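Long-range contacts in Alpha/beta hydrolase (PDB 6TJ2), which probably hydrolyses methyl salicylate to salicylic acid as a secreted esterase of the alpha/beta-hydrolase family, related to tobacco salicylic acid binding protein 2: residues 51-57 and 78-83; 114-120 and 138-143; 131-137 and 218-224. All coordinates share one frame; numbering follows the deposited sequence.

Contact 1: 51-57 and 78-83; sequences HGSWATA and EYAGHG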
# COMPACT_ATOMS: atom_id res chain seq x y z
N HIS A 51 15.43 9.56 -18.12
CA HIS A 51 15.55 10.08 -16.76
C HIS A 51 14.56 11.24 -16.55
O HIS A 51 14.06 11.82 -17.52
CB HIS A 51 16.96 10.48 -16.40
CG HIS A 51 17.49 11.70 -17.12
ND1 HIS A 51 17.11 12.98 -16.77
CD2 HIS A 51 18.32 11.82 -18.18
CE1 HIS A 51 17.74 13.85 -17.56
NE2 HIS A 51 18.48 13.17 -18.43
N GLY A 52 14.42 11.61 -15.30
CA GLY A 52 13.60 12.74 -14.90
C GLY A 52 14.41 13.93 -14.46
O GLY A 52 15.58 14.11 -14.88
N SER A 53 13.80 14.80 -13.70
CA SER A 53 14.41 16.08 -13.27
C SER A 53 15.48 15.84 -12.21
O SER A 53 15.50 14.79 -11.49
CB SER A 53 13.37 17.04 -12.79
OG SER A 53 12.45 17.35 -13.79
N TRP A 54 16.40 16.78 -12.08
CA TRP A 54 17.47 16.71 -11.07
C TRP A 54 18.29 15.43 -11.32
O TRP A 54 18.67 14.76 -10.36
CB TRP A 54 16.93 16.80 -9.65
CG TRP A 54 16.08 17.99 -9.42
CD1 TRP A 54 16.49 19.30 -9.39
CD2 TRP A 54 14.66 18.05 -9.35
NE1 TRP A 54 15.42 20.14 -9.25
CE2 TRP A 54 14.27 19.39 -9.22
CE3 TRP A 54 13.68 17.04 -9.31
CZ2 TRP A 54 12.92 19.76 -9.16
CZ3 TRP A 54 12.36 17.41 -9.22
CH2 TRP A 54 12.00 18.73 -9.14
N ALA A 55 18.51 15.08 -12.56
CA ALA A 55 19.16 13.83 -12.94
C ALA A 55 19.74 14.01 -14.33
O ALA A 55 19.36 14.88 -15.09
CB ALA A 55 18.21 12.68 -12.88
N THR A 56 20.66 13.14 -14.68
CA THR A 56 21.24 13.01 -16.02
C THR A 56 21.07 11.57 -16.49
O THR A 56 20.54 10.70 -15.76
CB THR A 56 22.73 13.36 -16.01
OG1 THR A 56 23.47 12.37 -15.29
CG2 THR A 56 23.01 14.71 -15.38
N ALA A 57 21.53 11.28 -17.69
CA ALA A 57 21.51 9.88 -18.21
C ALA A 57 22.28 8.95 -17.27
O ALA A 57 21.98 7.74 -17.27
CB ALA A 57 22.14 9.89 -19.60
N GLU A 78 20.77 11.24 -23.29
CA GLU A 78 20.64 12.54 -22.62
C GLU A 78 19.70 13.42 -23.48
O GLU A 78 19.44 13.10 -24.67
CB GLU A 78 22.00 13.21 -22.50
CG GLU A 78 22.01 14.41 -21.59
CD GLU A 78 21.35 14.04 -20.29
OE1 GLU A 78 22.09 13.51 -19.42
OE2 GLU A 78 20.14 14.33 -20.12
N TYR A 79 19.12 14.43 -22.86
CA TYR A 79 18.15 15.29 -23.57
C TYR A 79 18.45 16.77 -23.31
O TYR A 79 19.21 17.07 -22.45
CB TYR A 79 16.72 14.82 -23.32
CG TYR A 79 16.22 14.73 -21.90
CD1 TYR A 79 15.96 15.86 -21.14
CD2 TYR A 79 15.91 13.50 -21.36
CE1 TYR A 79 15.40 15.75 -19.87
CE2 TYR A 79 15.35 13.38 -20.10
CZ TYR A 79 15.09 14.50 -19.35
OH TYR A 79 14.52 14.40 -18.13
N ALA A 80 17.75 17.60 -24.05
CA ALA A 80 18.06 19.04 -24.13
C ALA A 80 18.05 19.67 -22.73
O ALA A 80 17.20 19.35 -21.88
CB ALA A 80 17.12 19.75 -25.05
N GLY A 81 19.04 20.53 -22.49
CA GLY A 81 19.15 21.30 -21.25
C GLY A 81 19.55 20.47 -20.05
O GLY A 81 19.53 20.97 -18.92
N HIS A 82 19.93 19.21 -20.28
CA HIS A 82 20.35 18.29 -19.22
C HIS A 82 21.69 17.68 -19.59
O HIS A 82 22.15 17.78 -20.73
CB HIS A 82 19.29 17.21 -18.98
CG HIS A 82 18.01 17.77 -18.47
ND1 HIS A 82 17.17 18.58 -19.22
CD2 HIS A 82 17.42 17.60 -17.28
CE1 HIS A 82 16.11 18.91 -18.46
NE2 HIS A 82 16.23 18.32 -17.27
N GLY A 83 22.36 17.14 -18.60
CA GLY A 83 23.75 16.68 -18.79
C GLY A 83 24.63 17.84 -19.13
O GLY A 83 24.57 18.90 -18.48
O HOH W 1 20.66 17.26 -16.00
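Beside the presumed active site of this alpha/beta hydrolase, in the loops that leave strands 46-50 and 73-75, H51, Y79 and H82 form an aromatic cluster in which H51 is held by both of its ring nitrogens. NE2 of H51 donates to OE2 of E78 over 2.6 Å, nearly straight at 170° and almost in the imidazole plane. ND1 donates within its own loop to G52 O, which it meets on a lone pair, so the ring is fixed in rotation from both sides. The Y79 ring lies over one face of H51 in an offset stack, centroids 4.2 Å apart and planes at 16°; the backbone of A55 and T56 lies over the opposite face. With CG set between backbone N and carbonyl carbon (chi1 58°), Y79 reaches back along H51, and its OH donates to H51 O at 2.7 Å from above the carbonyl plane.

The segment 51-57 follows strand 46-50, the first strand in chain order, where this family commonly carries its oxyanion-hole loop, and G52 packs against S117, the probable nucleophile. E78 serves both loops: OE1 accepts from A57 N at 2.9 Å, while OE2 takes Y79 N on its anti side and H51 on its syn side. H82 meets H51 obliquely, CD2 lying 3.8 Å from H51 CE1, and its own ring is held by ND1 to A80 O, within the type II turn from Y79 to H82, and by NE2 to E205. A water bridges A55 O and G83 N.

Contact 2: 114-120 and 138-143; sequences LGHSFGG and VFFDAF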
# COMPACT_ATOMS: atom_id res chain seq x y z
N LEU A 114 10.69 3.74 -21.46
CA LEU A 114 10.51 3.76 -19.98
C LEU A 114 10.94 5.11 -19.47
O LEU A 114 12.08 5.52 -19.77
CB LEU A 114 11.28 2.60 -19.38
CG LEU A 114 11.11 2.36 -17.88
CD1 LEU A 114 11.38 0.88 -17.57
CD2 LEU A 114 11.99 3.27 -17.05
N GLY A 115 10.10 5.77 -18.69
CA GLY A 115 10.43 7.08 -18.09
C GLY A 115 10.30 7.03 -16.60
O GLY A 115 9.44 6.32 -16.08
N HIS A 116 11.18 7.74 -15.90
CA HIS A 116 11.17 7.96 -14.44
C HIS A 116 10.81 9.39 -14.16
O HIS A 116 11.30 10.27 -14.88
CB HIS A 116 12.49 7.54 -13.86
CG HIS A 116 12.64 7.70 -12.40
ND1 HIS A 116 13.14 8.81 -11.84
CD2 HIS A 116 12.36 6.85 -11.37
CE1 HIS A 116 13.24 8.66 -10.53
NE2 HIS A 116 12.79 7.47 -10.24
N SER A 117 9.98 9.64 -13.15
CA SER A 117 9.61 11.00 -12.69
C SER A 117 9.16 11.90 -13.85
O SER A 117 8.21 11.55 -14.58
CB SER A 117 10.65 11.54 -11.75
OG SER A 117 11.94 11.61 -12.31
N PHE A 118 9.72 13.09 -14.01
CA PHE A 118 9.40 14.05 -15.09
C PHE A 118 9.51 13.32 -16.42
O PHE A 118 8.84 13.67 -17.40
CB PHE A 118 10.39 15.21 -15.02
CG PHE A 118 10.46 16.08 -16.26
CD1 PHE A 118 9.48 17.01 -16.55
CD2 PHE A 118 11.46 15.91 -17.21
CE1 PHE A 118 9.51 17.77 -17.71
CE2 PHE A 118 11.49 16.67 -18.38
CZ PHE A 118 10.51 17.59 -18.63
N GLY A 119 10.37 12.32 -16.52
CA GLY A 119 10.48 11.50 -17.71
C GLY A 119 9.18 10.85 -18.16
O GLY A 119 9.05 10.55 -19.34
N GLY A 120 8.21 10.67 -17.24
CA GLY A 120 6.89 10.23 -17.71
C GLY A 120 6.25 11.18 -18.68
O GLY A 120 5.59 10.75 -19.65
N VAL A 138 6.44 2.29 -20.36
CA VAL A 138 6.54 1.96 -18.92
C VAL A 138 6.76 3.24 -18.16
O VAL A 138 7.76 3.93 -18.39
CB VAL A 138 7.64 0.92 -18.64
CG1 VAL A 138 7.75 0.65 -17.15
CG2 VAL A 138 7.38 -0.35 -19.42
N PHE A 139 5.86 3.53 -17.26
CA PHE A 139 5.99 4.65 -16.31
C PHE A 139 6.57 4.12 -15.03
O PHE A 139 5.91 3.30 -14.36
CB PHE A 139 4.63 5.29 -16.05
CG PHE A 139 4.07 6.01 -17.25
CD1 PHE A 139 4.12 7.39 -17.31
CD2 PHE A 139 3.51 5.35 -18.31
CE1 PHE A 139 3.63 8.06 -18.42
CE2 PHE A 139 3.03 6.00 -19.42
CZ PHE A 139 3.14 7.37 -19.49
N PHE A 140 7.75 4.49 -14.64
CA PHE A 140 8.48 4.04 -13.43
C PHE A 140 8.51 5.18 -12.43
O PHE A 140 9.26 6.12 -12.63
CB PHE A 140 9.85 3.49 -13.80
CG PHE A 140 10.82 3.31 -12.67
CD1 PHE A 140 12.19 3.47 -12.86
CD2 PHE A 140 10.37 2.97 -11.40
CE1 PHE A 140 13.05 3.37 -11.78
CE2 PHE A 140 11.24 2.91 -10.33
CZ PHE A 140 12.59 3.10 -10.52
N ASP A 141 7.60 5.17 -11.44
CA ASP A 141 7.55 6.25 -10.43
C ASP A 141 7.59 7.57 -11.20
O ASP A 141 8.41 8.46 -10.91
CB ASP A 141 8.65 6.13 -9.39
CG ASP A 141 8.45 4.95 -8.47
OD1 ASP A 141 7.45 4.32 -8.54
OD2 ASP A 141 9.31 4.75 -7.58
N ALA A 142 6.67 7.66 -12.15
CA ALA A 142 6.65 8.73 -13.15
C ALA A 142 5.32 9.47 -13.13
O ALA A 142 4.26 8.94 -12.77
CB ALA A 142 6.97 8.22 -14.54
N PHE A 143 5.38 10.72 -13.54
CA PHE A 143 4.18 11.53 -13.73
C PHE A 143 3.52 11.15 -15.04
O PHE A 143 4.21 10.83 -16.05
CB PHE A 143 4.55 13.02 -13.73
CG PHE A 143 5.19 13.43 -12.44
CD1 PHE A 143 4.40 13.54 -11.30
CD2 PHE A 143 6.56 13.62 -12.32
CE1 PHE A 143 4.99 13.86 -10.08
CE2 PHE A 143 7.14 13.90 -11.09
CZ PHE A 143 6.35 14.07 -10.00
O HOH W 2 12.03 5.22 -8.27
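L114 and V138 touch through their methyls, CD1 of L114 lying 3.7 Å from CG1 of V138, while the other branch, CD2, rests at the edge of the F140 ring. Replacing L114 by alanine would probably leave V138 CG1 and the F140 edge without their shared neighbour and open a gap beneath helix 272-283, whose M279 packs on it. H116 turns its edge to the face of F140, planes at 60°, with CD2 3.6 Å from F140 CE1. CG of H116 stands anti to the backbone N (chi1 180°), which carries the imidazole out to F140 and lets a water link NE2 to D141 OD2.

The backbones hold these groups in parallel register: G115 N donates to V138 O at 3.0 Å and F140 N to G115 O at 2.9 Å. Beyond F140 segment 138-143 turns a corner, and S117 N reaches D141 O from above its carbonyl plane. S117 O receives F143 N and G120 N from opposite faces. D141 OD1 is taken by L231 N of the next strand. G120 CA makes a CA-H...O contact (3.2 Å) with F143 O; a CB would run into F143 O and A142 CB.

S117, with positive phi (50°), sits in a type II' turn between strand and helix, consistent with a GxSxG nucleophile elbow that probably presents the serine of a Ser-His-Asp triad with H264 and D234.

Contact 3: 131-137 and 218-224; sequences PDRIKRI and KFYSLQI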
# COMPACT_ATOMS: atom_id res chain seq x y z
N PRO A 131 4.82 6.72 -32.62
CA PRO A 131 4.05 5.64 -32.03
C PRO A 131 4.30 4.25 -32.61
O PRO A 131 4.23 3.24 -31.94
CB PRO A 131 2.60 6.04 -32.33
CG PRO A 131 2.69 7.03 -33.47
CD PRO A 131 3.97 7.79 -33.17
N ASP A 132 4.62 4.22 -33.89
CA ASP A 132 4.79 2.95 -34.61
C ASP A 132 6.12 2.33 -34.20
O ASP A 132 6.34 1.17 -34.58
CB ASP A 132 4.67 3.12 -36.13
CG ASP A 132 3.24 3.46 -36.60
OD1 ASP A 132 2.26 3.26 -35.80
OD2 ASP A 132 3.09 3.95 -37.76
N ARG A 133 7.00 3.03 -33.47
CA ARG A 133 8.33 2.49 -33.06
C ARG A 133 8.26 1.80 -31.68
O ARG A 133 9.24 1.18 -31.30
CB ARG A 133 9.39 3.58 -33.03
CG ARG A 133 9.73 4.13 -34.40
CD ARG A 133 10.83 5.15 -34.26
NE ARG A 133 11.12 5.72 -35.57
CZ ARG A 133 12.07 5.31 -36.38
NH1 ARG A 133 12.89 4.33 -36.04
NH2 ARG A 133 12.17 5.88 -37.57
N ILE A 134 7.16 1.94 -30.95
CA ILE A 134 7.13 1.61 -29.51
C ILE A 134 6.34 0.33 -29.27
O ILE A 134 5.17 0.25 -29.70
CB ILE A 134 6.57 2.81 -28.74
CG1 ILE A 134 7.44 4.06 -28.91
CG2 ILE A 134 6.41 2.43 -27.27
CD1 ILE A 134 6.73 5.31 -28.46
N LYS A 135 6.97 -0.62 -28.61
CA LYS A 135 6.33 -1.89 -28.20
C LYS A 135 5.42 -1.69 -26.98
O LYS A 135 4.33 -2.28 -26.91
CB LYS A 135 7.41 -2.94 -27.95
CG LYS A 135 6.94 -4.31 -27.47
CD LYS A 135 8.06 -5.12 -26.85
CE LYS A 135 8.58 -6.28 -27.64
NZ LYS A 135 7.47 -7.13 -28.15
N ARG A 136 5.89 -0.94 -25.98
CA ARG A 136 5.22 -0.78 -24.67
C ARG A 136 5.81 0.46 -24.02
O ARG A 136 7.01 0.74 -24.22
CB ARG A 136 5.40 -2.04 -23.83
CG ARG A 136 4.78 -1.99 -22.44
CD ARG A 136 4.76 -3.34 -21.73
NE ARG A 136 3.77 -4.24 -22.25
CZ ARG A 136 2.50 -4.35 -21.77
NH1 ARG A 136 1.96 -3.68 -20.73
NH2 ARG A 136 1.71 -5.22 -22.40
N ILE A 137 4.99 1.17 -23.29
CA ILE A 137 5.40 2.40 -22.56
C ILE A 137 5.35 2.09 -21.07
O ILE A 137 4.29 1.61 -20.58
CB ILE A 137 4.53 3.57 -22.94
CG1 ILE A 137 4.49 3.83 -24.44
CG2 ILE A 137 4.97 4.79 -22.17
CD1 ILE A 137 3.37 4.80 -24.84
N LYS A 218 -3.14 13.14 -28.35
CA LYS A 218 -2.65 12.02 -29.17
C LYS A 218 -2.26 10.87 -28.23
O LYS A 218 -2.62 9.73 -28.49
CB LYS A 218 -1.57 12.44 -30.15
CG LYS A 218 -1.01 11.27 -30.93
CD LYS A 218 -0.34 11.65 -32.24
CE LYS A 218 -0.04 10.45 -33.12
NZ LYS A 218 -1.29 9.74 -33.49
N PHE A 219 -1.48 11.16 -27.18
CA PHE A 219 -1.04 10.11 -26.24
C PHE A 219 -2.23 9.30 -25.72
O PHE A 219 -2.17 8.06 -25.69
CB PHE A 219 -0.27 10.70 -25.07
CG PHE A 219 0.03 9.68 -24.01
CD1 PHE A 219 1.04 8.76 -24.20
CD2 PHE A 219 -0.75 9.55 -22.88
CE1 PHE A 219 1.25 7.75 -23.28
CE2 PHE A 219 -0.52 8.54 -21.95
CZ PHE A 219 0.49 7.66 -22.14
N TYR A 220 -3.27 10.01 -25.31
CA TYR A 220 -4.46 9.34 -24.70
C TYR A 220 -5.33 8.67 -25.77
O TYR A 220 -6.16 7.87 -25.33
CB TYR A 220 -5.25 10.31 -23.82
CG TYR A 220 -4.53 10.54 -22.52
CD1 TYR A 220 -4.44 9.51 -21.59
CD2 TYR A 220 -3.84 11.68 -22.26
CE1 TYR A 220 -3.75 9.68 -20.39
CE2 TYR A 220 -3.11 11.86 -21.09
CZ TYR A 220 -3.05 10.85 -20.15
OH TYR A 220 -2.34 10.96 -18.98
N SER A 221 -5.05 8.79 -27.06
CA SER A 221 -5.74 8.00 -28.11
C SER A 221 -4.91 6.79 -28.54
O SER A 221 -5.49 5.91 -29.18
CB SER A 221 -6.01 8.89 -29.29
OG SER A 221 -4.81 9.10 -30.04
N LEU A 222 -3.65 6.69 -28.15
CA LEU A 222 -2.73 5.61 -28.60
C LEU A 222 -3.18 4.27 -28.04
O LEU A 222 -3.64 4.24 -26.89
CB LEU A 222 -1.31 5.89 -28.11
CG LEU A 222 -0.60 7.10 -28.72
CD1 LEU A 222 0.84 7.21 -28.22
CD2 LEU A 222 -0.67 7.07 -30.24
N GLN A 223 -3.02 3.21 -28.83
CA GLN A 223 -3.42 1.83 -28.43
C GLN A 223 -2.22 1.05 -27.86
O GLN A 223 -2.33 -0.17 -27.58
CB GLN A 223 -4.11 1.19 -29.65
CG GLN A 223 -5.44 1.85 -29.96
CD GLN A 223 -6.34 1.73 -28.76
OE1 GLN A 223 -6.60 2.70 -28.04
NE2 GLN A 223 -6.78 0.52 -28.49
N ILE A 224 -1.13 1.72 -27.58
CA ILE A 224 0.12 1.05 -27.19
C ILE A 224 -0.03 0.57 -25.74
O ILE A 224 -0.56 1.32 -24.93
CB ILE A 224 1.29 2.03 -27.36
CG1 ILE A 224 1.43 2.49 -28.80
CG2 ILE A 224 2.58 1.40 -26.85
CD1 ILE A 224 2.42 3.63 -28.96
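Segment 131-137 runs from a short 3-10 turn into strand 134-139, while segment 218-224 leaves the end of helix 217-221 to pass beside it, R136 and I224 coming to 6.0 Å between CA atoms with no hydrogen bond between the two segments. I224 fills the middle. Its two branches part: CG2, anti to the backbone N (chi1 -61° for CG1), meets I137 CG1 at 3.9 Å and I134 CG2 at 4.0 Å, whereas CD1 reaches the other way to P131, 3.5 Å from its carbonyl O and close to CB. Both isoleucines cross I224 at about a right angle.

Two thinner contacts complete the patch. The P131 ring carbon CB lies 4.0 Å from L222 CD2. I137 CD1 comes to the edge of the F219 ring, near its plane, at 4.0 Å from CE1. F219 and L222 also pack on S127 of helix 119-129, which sets segment 218-224 against that helix as well. I137 pairs by backbone with P225 and S227, where the chain enters strand 226-231.

The polar ends are engaged elsewhere: K135 bridges to D285, and R136 hydrogen-bonds S227 of its own chain and forms a salt bridge with D184 of the second subunit. With apolar carbons making most of the contacts, the fit between these two segments rests on shape and burial, the directional bonds to I137 beginning just beyond I224, at P225.

Overall arrangement
From the N terminus, contact 1 comes first, joining the loops that follow strands 46-50 and 73-75 and closing a 20-residue loop that holds helix 61-69 and strand 73-75 before contact 2 opens. Contact 2 closes the beta-alpha-beta unit of strand 111-117, helix 119-129 and strand 134-139. Contact 3 starts within that unit and spans some 80 residues to reach the chain ahead of strand 226-231, so its segments alternate with those of contact 2. Contacts 1 and 2 touch, G52 CA lying 3.3 Å from S117 OG; contacts 2 and 3 share strand 134-139 and meet where F139 packs on F219. Contacts 1 and 3 stay about 12 Å apart at their nearest atoms.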